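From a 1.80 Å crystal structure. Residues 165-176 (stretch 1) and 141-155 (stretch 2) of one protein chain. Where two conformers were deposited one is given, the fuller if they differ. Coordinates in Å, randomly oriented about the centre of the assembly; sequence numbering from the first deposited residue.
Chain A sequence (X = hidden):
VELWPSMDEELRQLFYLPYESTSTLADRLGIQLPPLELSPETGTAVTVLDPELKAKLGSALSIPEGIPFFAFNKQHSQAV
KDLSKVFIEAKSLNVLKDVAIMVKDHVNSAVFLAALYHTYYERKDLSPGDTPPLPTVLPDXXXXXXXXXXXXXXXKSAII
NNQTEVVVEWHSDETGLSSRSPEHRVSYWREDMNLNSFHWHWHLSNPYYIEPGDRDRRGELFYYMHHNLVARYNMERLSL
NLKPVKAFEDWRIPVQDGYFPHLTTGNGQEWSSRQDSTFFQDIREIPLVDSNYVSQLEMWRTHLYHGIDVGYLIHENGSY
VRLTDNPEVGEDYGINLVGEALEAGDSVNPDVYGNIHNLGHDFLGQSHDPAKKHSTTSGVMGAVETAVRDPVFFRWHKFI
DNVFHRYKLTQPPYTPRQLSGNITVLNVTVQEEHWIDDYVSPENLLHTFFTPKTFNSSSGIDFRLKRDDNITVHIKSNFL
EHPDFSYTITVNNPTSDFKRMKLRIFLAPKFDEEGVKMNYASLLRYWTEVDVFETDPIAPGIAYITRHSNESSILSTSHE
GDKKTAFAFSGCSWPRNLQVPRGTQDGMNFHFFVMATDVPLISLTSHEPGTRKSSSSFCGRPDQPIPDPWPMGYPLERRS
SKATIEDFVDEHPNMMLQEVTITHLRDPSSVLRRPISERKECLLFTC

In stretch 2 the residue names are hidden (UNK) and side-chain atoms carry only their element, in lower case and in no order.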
ATOM      1  N   GLU A 165      43.268  42.086   2.475  1.00 45.61           N
ATOM      2  CA  GLU A 165      42.443  41.243   3.333  1.00 45.01           C
ATOM      3  C   GLU A 165      40.964  41.402   3.025  1.00 48.62           C
ATOM      4  O   GLU A 165      40.488  42.505   2.745  1.00 45.78           O
ATOM      5  CB  GLU A 165      42.686  41.557   4.812  1.00 38.77           C
ATOM      6  CG  GLU A 165      44.086  41.251   5.303  1.00 44.72           C
ATOM      7  CD  GLU A 165      44.235  41.467   6.796  1.00 58.06           C
ATOM      8  OE1 GLU A 165      43.664  40.673   7.575  1.00 50.01           O
ATOM      9  OE2 GLU A 165      44.916  42.437   7.188  1.00 66.95           O
ATOM     10  N   VAL A 166      40.239  40.293   3.072  1.00 38.65           N
ATOM     11  CA  VAL A 166      38.789  40.337   2.985  1.00 39.81           C
ATOM     12  C   VAL A 166      38.213  39.382   4.030  1.00 41.72           C
ATOM     13  O   VAL A 166      38.851  38.396   4.401  1.00 37.71           O
ATOM     14  CB  VAL A 166      38.289  39.987   1.564  1.00 46.30           C
ATOM     15  CG1 VAL A 166      38.639  38.559   1.208  1.00 42.39           C
ATOM     16  CG2 VAL A 166      36.797  40.204   1.452  1.00 49.68           C
ATOM     17  N   VAL A 167      37.028  39.699   4.536  1.00 49.67           N
ATOM     18  CA  VAL A 167      36.340  38.819   5.468  1.00 41.79           C
ATOM     19  C   VAL A 167      34.966  38.523   4.897  1.00 45.65           C
ATOM     20  O   VAL A 167      34.269  39.433   4.445  1.00 52.31           O
ATOM     21  CB  VAL A 167      36.198  39.462   6.858  1.00 46.08           C
ATOM     22  CG1 VAL A 167      35.462  38.525   7.808  1.00 49.39           C
ATOM     23  CG2 VAL A 167      37.564  39.814   7.427  1.00 43.32           C
ATOM     24  N   VAL A 168      34.588  37.250   4.877  1.00 36.98           N
ATOM     25  CA  VAL A 168      33.229  36.888   4.496  1.00 37.44           C
ATOM     26  C   VAL A 168      32.583  36.111   5.644  1.00 39.34           C
ATOM     27  O   VAL A 168      33.280  35.428   6.398  1.00 35.47           O
ATOM     28  CB  VAL A 168      33.190  36.092   3.165  1.00 37.74           C
ATOM     29  CG1 VAL A 168      33.695  34.672   3.355  1.00 35.41           C
ATOM     30  CG2 VAL A 168      31.793  36.091   2.592  1.00 44.92           C
ATOM     31  N   GLU A 169      31.265  36.237   5.796  1.00 48.97           N
ATOM     32  CA  GLU A 169      30.563  35.530   6.864  1.00 40.22           C
ATOM     33  C   GLU A 169      29.193  34.999   6.446  1.00 51.21           C
ATOM     34  O   GLU A 169      28.647  35.410   5.422  1.00 48.93           O
ATOM     35  CB  GLU A 169      30.445  36.408   8.109  1.00 50.62           C
ATOM     36  CG  GLU A 169      29.359  37.460   8.062  1.00 61.28           C
ATOM     37  CD  GLU A 169      29.177  38.142   9.409  1.00 70.87           C
ATOM     38  OE1 GLU A 169      29.399  39.370   9.490  1.00 78.07           O
ATOM     39  OE2 GLU A 169      28.815  37.447  10.387  1.00 69.79           O
ATOM     40  N   TRP A 170      28.649  34.077   7.238  1.00 43.89           N
ATOM     41  CA  TRP A 170      27.323  33.534   6.955  0.58 45.55           C
ATOM     42  C   TRP A 170      26.566  33.153   8.215  1.00 51.35           C
ATOM     43  O   TRP A 170      27.110  33.206   9.321  1.00 47.16           O
ATOM     44  CB  TRP A 170      27.397  32.345   5.995  0.58 44.61           C
ATOM     45  CG  TRP A 170      27.471  30.990   6.630  0.58 36.24           C
ATOM     46  CD1 TRP A 170      26.428  30.157   6.909  0.58 35.59           C
ATOM     47  CD2 TRP A 170      28.658  30.294   7.023  0.58 34.73           C
ATOM     48  NE1 TRP A 170      26.892  28.990   7.467  0.58 34.54           N
ATOM     49  CE2 TRP A 170      28.258  29.048   7.545  0.58 30.98           C
ATOM     50  CE3 TRP A 170      30.020  30.605   6.987  0.58 36.59           C
ATOM     51  CZ2 TRP A 170      29.173  28.116   8.034  0.58 32.34           C
ATOM     52  CZ3 TRP A 170      30.926  29.679   7.470  0.58 35.79           C
ATOM     53  CH2 TRP A 170      30.498  28.450   7.987  0.58 30.40           C
ATOM     54  N   HIS A 171      25.296  32.798   8.030  1.00 46.98           N
ATOM     55  CA  HIS A 171      24.383  32.508   9.131  0.55 52.73           C
ATOM     56  C   HIS A 171      23.544  31.272   8.799  1.00 56.76           C
ATOM     57  O   HIS A 171      23.378  30.929   7.626  1.00 48.70           O
ATOM     58  CB  HIS A 171      23.479  33.722   9.365  0.55 53.65           C
ATOM     59  CG  HIS A 171      22.566  33.592  10.542  0.55 53.98           C
ATOM     60  ND1 HIS A 171      21.297  33.045  10.444  0.55 56.59           N
ATOM     61  CD2 HIS A 171      22.712  33.951  11.834  0.55 54.26           C
ATOM     62  CE1 HIS A 171      20.720  33.065  11.623  0.55 53.16           C
ATOM     63  NE2 HIS A 171      21.555  33.615  12.494  0.55 56.20           N
ATOM     64  N   SER A 172      23.010  30.615   9.829  1.00 54.53           N
ATOM     65  CA  SER A 172      22.201  29.404   9.647  1.00 62.84           C
ATOM     66  C   SER A 172      20.939  29.655   8.820  1.00 52.22           C
ATOM     67  O   SER A 172      20.470  28.760   8.116  1.00 56.75           O
ATOM     68  CB  SER A 172      21.832  28.785  11.000  1.00 60.44           C
ATOM     69  OG  SER A 172      20.988  29.650  11.739  1.00 60.00           O
ATOM     70  N   ASP A 173      20.415  30.880   8.887  1.00 61.16           N
ATOM     71  CA  ASP A 173      19.268  31.320   8.077  1.00 64.09           C
ATOM     72  C   ASP A 173      19.468  31.125   6.571  1.00 57.70           C
ATOM     73  O   ASP A 173      18.634  31.558   5.777  1.00 62.48           O
ATOM     74  CB  ASP A 173      18.975  32.813   8.316  1.00 64.31           C
ATOM     75  CG  ASP A 173      18.142  33.068   9.565  1.00 76.69           C
ATOM     76  OD1 ASP A 173      17.334  32.192   9.944  1.00 93.34           O
ATOM     77  OD2 ASP A 173      18.286  34.160  10.161  1.00 88.34           O
ATOM     78  N   GLU A 174      20.563  30.480   6.178  1.00 62.73           N
ATOM     79  CA  GLU A 174      20.964  30.447   4.777  1.00 61.21           C
ATOM     80  C   GLU A 174      21.184  29.046   4.184  1.00 54.33           C
ATOM     81  O   GLU A 174      21.563  28.934   3.019  1.00 57.22           O
ATOM     82  CB  GLU A 174      22.219  31.314   4.578  1.00 60.55           C
ATOM     83  CG  GLU A 174      22.059  32.760   5.058  1.00 62.38           C
ATOM     84  CD  GLU A 174      23.373  33.532   5.104  1.00 67.38           C
ATOM     85  OE1 GLU A 174      23.795  33.917   6.215  1.00 62.68           O
ATOM     86  OE2 GLU A 174      23.974  33.768   4.033  1.00 68.38           O
ATOM     87  N   THR A 175      20.940  27.988   4.957  1.00 51.03           N
ATOM     88  CA  THR A 175      21.175  26.611   4.469  1.00 37.51           C
ATOM     89  C   THR A 175      19.964  25.682   4.638  1.00 45.33           C
ATOM     90  O   THR A 175      20.041  24.472   4.393  1.00 40.83           O
ATOM     91  CB  THR A 175      22.377  25.966   5.171  1.00 48.68           C
ATOM     92  OG1 THR A 175      22.186  26.004   6.599  1.00 54.18           O
ATOM     93  CG2 THR A 175      23.661  26.707   4.808  1.00 58.57           C
ATOM     94  N   GLY A 176      18.849  26.260   5.061  1.00 41.89           N
ATOM     95  CA  GLY A 176      17.646  25.505   5.358  1.00 32.02           C
ATOM     96  C   GLY A 176      16.744  26.495   6.057  1.00 32.52           C
ATOM     97  O   GLY A 176      17.202  27.564   6.470  1.00 31.58           O
ATOM     98  N   UNK A 141      34.903  21.976   2.942  1.00 21.73           N
ATOM     99  CA  UNK A 141      34.146  20.938   3.649  1.00 23.53           C
ATOM    100  C   UNK A 141      33.232  21.486   4.729  1.00 22.16           C
ATOM    101  O   UNK A 141      32.376  20.754   5.231  1.00 18.99           O
ATOM    102  c   UNK A 141      35.950  19.112   3.277  1.00 20.68           C
ATOM    103  c   UNK A 141      35.148  18.197   2.345  1.00 16.33           C
ATOM    104  c   UNK A 141      36.718  17.123   0.759  1.00 22.43           C
ATOM    105  n   UNK A 141      36.768  18.216   0.003  1.00 26.10           N
ATOM    106  c   UNK A 141      35.080  19.883   4.273  1.00 18.69           C
ATOM    107  n   UNK A 141      37.429  16.061   0.412  1.00 20.88           N
ATOM    108  n   UNK A 141      35.971  17.090   1.865  1.00 19.39           N
ATOM    109  N   UNK A 142      33.394  22.764   5.087  1.00 19.05           N
ATOM    110  CA  UNK A 142      32.714  23.321   6.254  1.00 17.52           C
ATOM    111  C   UNK A 142      31.914  24.586   5.944  1.00 24.05           C
ATOM    112  O   UNK A 142      31.063  24.998   6.731  1.00 28.99           O
ATOM    113  c   UNK A 142      35.038  20.368   8.807  1.00 23.35           C
ATOM    114  c   UNK A 142      36.714  21.281   7.346  1.00 15.97           C
ATOM    115  c   UNK A 142      36.286  20.282   8.216  1.00 19.33           C
ATOM    116  c   UNK A 142      35.885  22.363   7.082  1.00 19.74           C
ATOM    117  c   UNK A 142      34.220  21.445   8.539  1.00 18.03           C
ATOM    118  c   UNK A 142      33.736  23.615   7.371  1.00 19.04           C
ATOM    119  c   UNK A 142      34.636  22.458   7.674  1.00 18.46           C
ATOM    120  N   UNK A 143      32.203  25.197   4.800  1.00 19.21           N
ATOM    121  CA  UNK A 143      31.648  26.504   4.444  1.00 20.65           C
ATOM    122  C   UNK A 143      30.777  26.337   3.194  1.00 15.19           C
ATOM    123  O   UNK A 143      31.199  25.687   2.241  1.00 21.23           O
ATOM    124  c   UNK A 143      32.258  28.861   3.722  1.00 25.15           C
ATOM    125  c   UNK A 143      33.707  27.648   5.388  1.00 24.90           C
ATOM    126  c   UNK A 143      32.796  27.507   4.156  1.00 26.00           C
ATOM    127  N   UNK A 144      29.559  26.909   3.206  1.00 19.67           N
ATOM    128  CA  UNK A 144      28.627  26.666   2.094  1.00 18.80           C
ATOM    129  C   UNK A 144      29.166  27.141   0.767  1.00 23.00           C
ATOM    130  O   UNK A 144      29.926  28.115   0.701  1.00 23.84           O
ATOM    131  c   UNK A 144      27.408  27.513   2.458  1.00 19.11           C
ATOM    132  c   UNK A 144      28.955  27.742   4.258  1.00 23.65           C
ATOM    133  c   UNK A 144      27.496  27.690   3.945  1.00 26.63           C
ATOM    134  N   UNK A 145      28.759  26.446  -0.284  1.00 20.41           N
ATOM    135  CA  UNK A 145      29.119  26.785  -1.652  1.00 22.79           C
ATOM    136  C   UNK A 145      29.015  28.279  -1.937  1.00 24.70           C
ATOM    137  O   UNK A 145      29.957  28.886  -2.460  1.00 26.04           O
ATOM    138  c   UNK A 145      28.186  26.053  -2.613  1.00 21.46           C
ATOM    139  o   UNK A 145      28.323  24.634  -2.421  1.00 20.24           O
ATOM    140  c   UNK A 145      28.502  26.419  -4.064  1.00 25.65           C
ATOM    141  N   UNK A 146      27.882  28.875  -1.576  1.00 24.54           N
ATOM    142  CA  UNK A 146      27.650  30.265  -1.935  0.51 29.58           C
ATOM    143  C   UNK A 146      28.622  31.217  -1.242  1.00 32.46           C
ATOM    144  O   UNK A 146      28.990  32.241  -1.813  1.00 28.67           O
ATOM    145  c   UNK A 146      25.771  30.970  -0.324  0.51 31.92           C
ATOM    146  c   UNK A 146      26.175  30.671  -1.750  0.51 33.01           C
ATOM    147  c   UNK A 146      25.652  32.279   0.110  0.51 35.11           C
ATOM    148  c   UNK A 146      25.249  32.562   1.404  0.51 42.32           C
ATOM    149  c   UNK A 146      25.047  30.225   1.852  0.51 29.69           C
ATOM    150  c   UNK A 146      24.954  31.530   2.278  0.51 38.44           C
ATOM    151  c   UNK A 146      25.447  29.952   0.555  0.51 35.47           C
ATOM    152  N   UNK A 147      29.062  30.860  -0.040  1.00 27.11           N
ATOM    153  CA  UNK A 147      30.014  31.681   0.697  1.00 28.59           C
ATOM    154  C   UNK A 147      31.424  31.603   0.108  1.00 28.86           C
ATOM    155  O   UNK A 147      32.111  32.622  -0.017  1.00 30.06           O
ATOM    156  c   UNK A 147      30.033  31.297   2.173  1.00 28.19           C
ATOM    157  c   UNK A 147      28.257  33.002   2.717  1.00 40.19           C
ATOM    158  c   UNK A 147      31.059  32.134   2.943  1.00 25.47           C
ATOM    159  c   UNK A 147      28.650  31.537   2.764  1.00 31.38           C
ATOM    160  N   UNK A 148      31.856  30.397  -0.245  1.00 23.03           N
ATOM    161  CA  UNK A 148      33.126  30.232  -0.941  1.00 22.91           C
ATOM    162  C   UNK A 148      33.108  31.005  -2.273  1.00 33.31           C
ATOM    163  O   UNK A 148      34.079  31.680  -2.618  1.00 31.02           O
ATOM    164  c   UNK A 148      34.804  28.492   1.027  1.00 25.76           C
ATOM    165  c   UNK A 148      34.697  28.587  -2.061  1.00 26.01           C
ATOM    166  c   UNK A 148      33.460  28.744  -1.172  1.00 25.21           C
ATOM    167  c   UNK A 148      33.624  28.012   0.167  1.00 25.58           C
ATOM    168  N   UNK A 149      31.998  30.919  -3.005  1.00 29.47           N
ATOM    169  CA  UNK A 149      31.885  31.642  -4.269  0.57 29.80           C
ATOM    170  C   UNK A 149      31.859  33.156  -4.054  1.00 29.01           C
ATOM    171  O   UNK A 149      32.460  33.909  -4.831  1.00 32.59           O
ATOM    172  c   UNK A 149      30.812  29.736  -5.540  0.57 26.95           C
ATOM    173  o   UNK A 149      31.922  29.213  -5.635  0.57 29.43           O
ATOM    174  c   UNK A 149      30.670  31.167  -5.069  0.57 28.20           C
ATOM    175  n   UNK A 149      29.689  29.093  -5.842  0.57 29.50           N
ATOM    176  N   UNK A 150      31.197  33.596  -2.990  1.00 29.10           N
ATOM    177  CA  UNK A 150      31.176  35.011  -2.629  1.00 34.18           C
ATOM    178  C   UNK A 150      32.577  35.494  -2.252  1.00 38.96           C
ATOM    179  O   UNK A 150      32.961  36.614  -2.584  1.00 34.68           O
ATOM    180  c   UNK A 150      29.007  38.403   0.449  1.00 56.64           C
ATOM    181  c   UNK A 150      29.138  36.922   0.093  1.00 44.15           C
ATOM    182  n   UNK A 150      27.894  38.666   1.414  1.00 53.04           N
ATOM    183  c   UNK A 150      30.204  35.268  -1.478  1.00 33.55           C
ATOM    184  c   UNK A 150      30.171  36.711  -1.005  1.00 39.69           C
ATOM    185  N   UNK A 151      33.338  34.646  -1.564  1.00 32.58           N
ATOM    186  CA  UNK A 151      34.716  34.970  -1.202  1.00 33.75           C
ATOM    187  C   UNK A 151      35.638  35.159  -2.422  1.00 39.00           C
ATOM    188  O   UNK A 151      36.492  36.049  -2.419  1.00 34.15           O
ATOM    189  c   UNK A 151      35.287  33.915  -0.253  1.00 32.49           C
ATOM    190  N   UNK A 152      35.477  34.319  -3.446  1.00 31.85           N
ATOM    191  CA  UNK A 152      36.287  34.423  -4.669  1.00 34.28           C
ATOM    192  C   UNK A 152      36.005  35.737  -5.385  1.00 40.88           C
ATOM    193  O   UNK A 152      36.903  36.365  -5.949  1.00 37.65           O
ATOM    194  c   UNK A 152      37.142  29.568  -5.346  1.00 44.05           C
ATOM    195  c   UNK A 152      36.031  33.231  -5.597  1.00 31.21           C
ATOM    196  n   UNK A 152      37.013  28.310  -6.130  1.00 58.92           N
ATOM    197  c   UNK A 152      36.428  31.915  -4.964  1.00 35.16           C
ATOM    198  c   UNK A 152      36.310  30.729  -5.902  1.00 35.76           C
ATOM    199  N   UNK A 153      34.738  36.133  -5.344  1.00 36.20           N
ATOM    200  CA  UNK A 153      34.296  37.403  -5.897  0.53 41.26           C
ATOM    201  C   UNK A 153      34.952  38.564  -5.150  1.00 43.51           C
ATOM    202  O   UNK A 153      35.569  39.441  -5.758  1.00 39.37           O
ATOM    203  c   UNK A 153      29.823  39.270  -7.434  0.53 52.27           C
ATOM    204  c   UNK A 153      32.779  37.488  -5.764  0.53 40.80           C
ATOM    205  c   UNK A 153      30.593  38.337  -6.517  0.53 50.96           C
ATOM    206  c   UNK A 153      32.101  38.531  -6.617  0.53 44.75           C
ATOM    207  n   UNK A 153      28.394  38.856  -7.524  0.53 57.08           N
ATOM    208  N   UNK A 154      34.807  38.555  -3.829  1.00 33.05           N
ATOM    209  CA  UNK A 154      35.367  39.588  -2.966  1.00 38.88           C
ATOM    210  C   UNK A 154      36.889  39.655  -3.069  1.00 40.66           C
ATOM    211  O   UNK A 154      37.474  40.734  -2.994  1.00 40.99           O
ATOM    212  c   UNK A 154      33.273  39.516   0.352  1.00 43.24           C
ATOM    213  c   UNK A 154      34.941  39.347  -1.514  1.00 36.26           C
ATOM    214  c   UNK A 154      33.684  40.060  -1.009  1.00 40.06           C
ATOM    215  c   UNK A 154      32.537  39.939  -1.988  1.00 50.89           C
ATOM    216  N   UNK A 155      37.525  38.497  -3.235  1.00 37.36           N
ATOM    217  CA  UNK A 155      38.969  38.440  -3.408  1.00 41.96           C
ATOM    218  C   UNK A 155      39.382  39.143  -4.700  1.00 41.88           C
ATOM    219  O   UNK A 155      40.308  39.958  -4.699  1.00 39.47           O
ATOM    220  c   UNK A 155      39.457  36.996  -3.410  1.00 34.31           C
TER

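Position 141 carries three carbons, a nitrogen, and then a carbon bearing two more nitrogens. This guanidinium group marks Arg 141, which stays beyond reach of stretch 1 and finds polar partners elsewhere in the structure. Position 142 has one carbon leading to a ring of six carbons, with no oxygen: Phe 142. Its ring leads away from stretch 1, and it is the backbone O that lies 3.7 Å from CH2 of Trp 170. At position 143 one carbon carries two more, the fork of a valine; Val 143 places CG2 4.0 Å from CZ3 of Trp 170.

The three side-chain carbons of position 144 close a ring onto the backbone N, so this is Pro 144. It occupies the N-cap position of the helix, and its CD sits over one face of the Trp 170 indole, 3.7 Å from the centroid of the six-membered ring and 14° off the normal, a CH-pi contact. CG also approaches CG2 of Thr 175, at 4.1 Å. Position 145 has one carbon bearing an oxygen and a carbon, hence Thr 145, out of reach of stretch 1.

Position 146 repeats the pattern of one carbon and a six-carbon ring without a hydroxyl. Phe 146 turns its ring edge to Glu 174, with CZ 3.0 Å from OE2, so the carboxylate oxygen lies near the ring plane. Position 147 has four carbons forked at the first, one arm two carbons long: Ile 147. CD1 lies 3.5 Å from CB of Trp 170, while CG2 packs 3.7 Å from CG1 of Val 168. Position 148 has the same four-carbon fork, but Ile 148 directs its CA-to-CB bond away and makes no contact.

Two carbons, the second with one oxygen and one nitrogen, identify position 149 as Asn 149, also out of reach. Position 150 is a row of four carbons ending in nitrogen. Lys 150 is fully extended, and its CD touches CG2 of Val 168 at 3.7 Å. A single carbon at position 151 gives Ala 151, whose CB is 4.0 Å from CG1 of Val 168. Positions 152 and 153 each show four carbons in a row and a terminal nitrogen; Lys 152 and Lys 153 are both exposed and distant from stretch 1. Position 154, four carbons forked at the second, is Leu 154: CB meets CG2 of Val 166 at 3.6 Å. The lone carbon of position 155 makes it Ala 155, close to Val 166 in register but without a side-chain contact.

The contact is essentially apolar, with no hydrogen bond between the stretches. The strand runs nearly antiparallel to the helix, at 159°. Its alternation turns Val 166 and Val 168 toward the helix and Val 167 away, so the valines meet a helix surface built from Ile 147, Ala 151 and Leu 154. Trp 170 then continues the packing onto Pro 144 at the helix start.

Stretch 2 (141-155) RFVPTFIINKAKKLA
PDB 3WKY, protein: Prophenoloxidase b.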